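Local coordinates for protein VIN1 (Oscarella pearsei, PDB 6BFI) that is a vinculin homolog that probably binds actin filaments and may play a role in cell-cell adhesion, at residues A421-V424 with A425-G429; A435-L438 with R439-A443. All coordinates share one frame; numbering follows the deposited sequence.

Contact 1 of 2, residues A421-V424 with A425-G429; sequences AELV and ASSGG
Glu422 reaches forward one helical turn to Ser426, and the two meet twice over, through backbone and through side chains. The backbone bonds come first. Ala425 N gives a regular bond to Ala421 O at 2.9 Å, with an N-H...O angle of 156°. Ser426 N bonds to Glu422 O at 2.9 Å, but that bond is bent to 131°, and the same N-H also makes a weak bond to Leu423 O. Ser427 N is shared in the same way between Leu423 O and Val424 O, both weak, and Gly428 N makes a weak bond of 2.8 Å to Val424 O. Four-residue and three-residue spacings are thus mixed as the helix runs out. Gly428 suits the place, since a beta carbon there would collide with Val424 O.

The polar side chains add a second layer. In Glu422, CG stands anti to the backbone N (chi1 173°) and the chain folds at chi2, which brings the carboxylate alongside Ser426. OE2 comes to 2.8 Å from Ser426 OG, while Glu422 O lies 3.3 Å from the same OG; both bonds are weak, and the single hydroxyl proton has both acceptors within reach. Ser427 OG is held chiefly by Glu301 and also by Arg304 of helix 289-306.

Leu423 adds little along the helix: its CD1 only grazes the hydroxyl OG of Ser427 at 4.2 Å. Leu423 and Val424 pack instead on helix 344-375, and Ala421 on Met486 and Val490 of helix 466-493. The whole is the C-terminal turn of a helix in an all-helical vinculin-family bundle, its bonding pattern slackening into a glycine-containing turn.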
loop_
_atom_site.group_PDB
_atom_site.type_symbol
_atom_site.label_atom_id
_atom_site.label_comp_id
_atom_site.label_asym_id
_atom_site.label_seq_id
_atom_site.Cartn_x
_atom_site.Cartn_y
_atom_site.Cartn_z
ATOM N N ALA A 421 -12.856 7.704 6.876
ATOM C CA ALA A 421 -11.808 6.924 6.224
ATOM C C ALA A 421 -10.426 7.463 6.574
ATOM O O ALA A 421 -9.490 6.688 6.812
ATOM C CB ALA A 421 -12.019 6.920 4.710
ATOM N N GLU A 422 -10.282 8.791 6.634
ATOM C CA GLU A 422 -8.996 9.374 7.003
ATOM C C GLU A 422 -8.624 9.036 8.442
ATOM O O GLU A 422 -7.456 8.747 8.735
ATOM C CB GLU A 422 -9.026 10.888 6.797
ATOM C CG GLU A 422 -7.786 11.605 7.311
ATOM C CD GLU A 422 -6.518 11.151 6.612
ATOM O OE1 GLU A 422 -6.551 10.974 5.375
ATOM O OE2 GLU A 422 -5.489 10.965 7.301
ATOM N N LEU A 423 -9.601 9.069 9.354
ATOM C CA LEU A 423 -9.330 8.721 10.746
ATOM C C LEU A 423 -8.873 7.274 10.866
ATOM O O LEU A 423 -7.896 6.975 11.559
ATOM C CB LEU A 423 -10.572 8.961 11.606
ATOM C CG LEU A 423 -10.451 8.522 13.068
ATOM C CD1 LEU A 423 -9.380 9.329 13.785
ATOM C CD2 LEU A 423 -11.782 8.639 13.792
ATOM N N VAL A 424 -9.577 6.360 10.195
ATOM C CA VAL A 424 -9.187 4.953 10.218
ATOM C C VAL A 424 -7.785 4.781 9.648
ATOM O O VAL A 424 -6.966 4.028 10.189
ATOM C CB VAL A 424 -10.221 4.102 9.455
ATOM C CG1 VAL A 424 -9.644 2.743 9.107
ATOM C CG2 VAL A 424 -11.484 3.949 10.285
ATOM N N ALA A 425 -7.483 5.488 8.557
ATOM C CA ALA A 425 -6.160 5.386 7.954
ATOM C C ALA A 425 -5.077 5.936 8.874
ATOM O O ALA A 425 -3.924 5.495 8.807
ATOM C CB ALA A 425 -6.139 6.118 6.610
ATOM N N SER A 426 -5.424 6.890 9.739
ATOM C CA SER A 426 -4.433 7.513 10.608
ATOM C C SER A 426 -4.291 6.833 11.964
ATOM O O SER A 426 -3.259 7.013 12.619
ATOM C CB SER A 426 -4.774 8.989 10.832
ATOM O OG SER A 426 -4.505 9.754 9.672
ATOM N N SER A 427 -5.290 6.061 12.402
ATOM C CA SER A 427 -5.266 5.515 13.755
ATOM C C SER A 427 -5.766 4.077 13.842
ATOM O O SER A 427 -6.003 3.591 14.955
ATOM C CB SER A 427 -6.097 6.391 14.701
ATOM O OG SER A 427 -5.627 7.728 14.705
ATOM N N GLY A 428 -5.930 3.382 12.725
ATOM C CA GLY A 428 -6.477 2.045 12.757
ATOM C C GLY A 428 -5.473 0.928 12.856
ATOM O O GLY A 428 -5.857 -0.242 12.769
ATOM N N GLY A 429 -4.194 1.246 13.041
ATOM C CA GLY A 429 -3.183 0.211 13.119
ATOM C C GLY A 429 -2.974 -0.569 11.844
ATOM O O GLY A 429 -2.520 -1.713 11.899
#

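Contact 2 of 2, residues A435-L438 with R439-A443; sequences AAEL and RKEAA
Glu437 and Glu441 stand side by side one turn apart, pointing the same way, on an alpha-helix of the vinculin-family bundle. Their carboxylate planes are turned 90° to each other, and Glu437 OE2 sits 3.7 Å from Glu441 OE1, like charge beside like charge, which probably costs some energy. The other oxygen of Glu441, OE2, bonds to Ser489 OG of helix 466-493. Closer in, Glu441 CG lies 3.2 Å from Glu437 O. Replacing Glu441 by an alanine is likely to leave Ser489 OG without its carboxylate partner, and helix 466-493 without this polar link to helix 432-449. Leu438 also turns to helix 466-493, packing on Met486 and Val490.

Arg439 lies back along the preceding turn. With CG swung opposite its carbonyl carbon (chi1 -63°) and the chain stretched out to NE, the guanidinium is carried past Ala435. The backbone that bears these side chains is regular alpha-helix: Arg439 N gives a hydrogen bond to Ala435 O (2.9 Å, 169°), and Glu441 N one to Glu437 O. The aliphatic stem of Arg439 rests on that first carbonyl, CG 3.2 Å from Ala435 O, and NH1 ends 3.8 Å from Ala435 CB.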
loop_
_atom_site.group_PDB
_atom_site.type_symbol
_atom_site.label_atom_id
_atom_site.label_comp_id
_atom_site.label_asym_id
_atom_site.label_seq_id
_atom_site.Cartn_x
_atom_site.Cartn_y
_atom_site.Cartn_z
ATOM N N ALA A 435 -2.996 1.914 4.300
ATOM C CA ALA A 435 -3.302 3.306 4.615
ATOM C C ALA A 435 -3.286 4.169 3.359
ATOM O O ALA A 435 -4.213 4.957 3.121
ATOM C CB ALA A 435 -2.312 3.844 5.650
ATOM N N ALA A 436 -2.242 4.027 2.536
ATOM C CA ALA A 436 -2.175 4.789 1.292
ATOM C C ALA A 436 -3.353 4.465 0.381
ATOM O O ALA A 436 -3.928 5.364 -0.245
ATOM C CB ALA A 436 -0.852 4.517 0.575
ATOM N N GLU A 437 -3.728 3.186 0.295
ATOM C CA GLU A 437 -4.854 2.805 -0.551
ATOM C C GLU A 437 -6.156 3.406 -0.037
ATOM O O GLU A 437 -6.960 3.932 -0.819
ATOM C CB GLU A 437 -4.954 1.283 -0.633
ATOM C CG GLU A 437 -6.120 0.783 -1.466
ATOM C CD GLU A 437 -6.079 -0.717 -1.678
ATOM O OE1 GLU A 437 -5.121 -1.360 -1.199
ATOM O OE2 GLU A 437 -7.005 -1.253 -2.325
ATOM N N LEU A 438 -6.377 3.347 1.278
ATOM C CA LEU A 438 -7.567 3.957 1.860
ATOM C C LEU A 438 -7.628 5.447 1.547
ATOM O O LEU A 438 -8.667 5.962 1.118
ATOM C CB LEU A 438 -7.584 3.725 3.370
ATOM C CG LEU A 438 -8.755 2.913 3.918
ATOM C CD1 LEU A 438 -8.687 2.844 5.438
ATOM C CD2 LEU A 438 -10.074 3.506 3.457
ATOM N N ARG A 439 -6.514 6.155 1.754
ATOM C CA ARG A 439 -6.497 7.586 1.471
ATOM C C ARG A 439 -6.778 7.862 -0.002
ATOM O O ARG A 439 -7.467 8.835 -0.340
ATOM C CB ARG A 439 -5.156 8.190 1.889
ATOM C CG ARG A 439 -4.869 8.095 3.381
ATOM C CD ARG A 439 -3.686 8.965 3.768
ATOM N NE ARG A 439 -3.513 9.052 5.214
ATOM C CZ ARG A 439 -2.597 8.379 5.900
ATOM N NH1 ARG A 439 -1.757 7.565 5.271
ATOM N NH2 ARG A 439 -2.515 8.523 7.216
ATOM N N LYS A 440 -6.260 7.011 -0.894
ATOM C CA LYS A 440 -6.529 7.175 -2.318
ATOM C C LYS A 440 -8.017 7.021 -2.612
ATOM O O LYS A 440 -8.608 7.834 -3.335
ATOM C CB LYS A 440 -5.708 6.169 -3.127
ATOM C CG LYS A 440 -5.674 6.450 -4.622
ATOM C CD LYS A 440 -4.680 5.547 -5.342
ATOM C CE LYS A 440 -5.227 4.140 -5.530
ATOM N NZ LYS A 440 -6.329 4.101 -6.534
ATOM N N GLU A 441 -8.645 5.988 -2.046
ATOM C CA GLU A 441 -10.072 5.785 -2.273
ATOM C C GLU A 441 -10.902 6.925 -1.692
ATOM O O GLU A 441 -11.952 7.278 -2.247
ATOM C CB GLU A 441 -10.509 4.444 -1.686
ATOM C CG GLU A 441 -9.765 3.260 -2.276
ATOM C CD GLU A 441 -10.274 1.928 -1.765
ATOM O OE1 GLU A 441 -10.048 0.906 -2.447
ATOM O OE2 GLU A 441 -10.901 1.904 -0.686
ATOM N N ALA A 442 -10.447 7.520 -0.588
ATOM C CA ALA A 442 -11.144 8.674 -0.031
ATOM C C ALA A 442 -11.036 9.881 -0.956
ATOM O O ALA A 442 -12.035 10.562 -1.226
ATOM C CB ALA A 442 -10.590 9.002 1.356
ATOM N N ALA A 443 -9.826 10.167 -1.450
ATOM C CA ALA A 443 -9.648 11.290 -2.366
ATOM C C ALA A 443 -10.475 11.102 -3.633
ATOM O O ALA A 443 -11.049 12.064 -4.163
ATOM C CB ALA A 443 -8.169 11.463 -2.708
#

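How the contacts relate
The two contacts lie on consecutive helices, 399-427 and 432-449, which run roughly antiparallel as a helical hairpin, the contact centres about 10 Å apart. Contact 1 takes in the last turn of the first helix, with weak and mixed backbone bonds, and has no fully exposed residue among those that touch; contact 2 lies in mid-helix, regular in its bonding, with one buried side and a charged outer side. They meet directly. Arg439 of contact 2 stretches to the polar pair of contact 1, its NE a long, weak 3.5 Å ion pair with Glu422 OE2, while Val424 CG1 and Leu438 CD1 pack at 3.8 Å. Helix 466-493 receives apolar side chains from both.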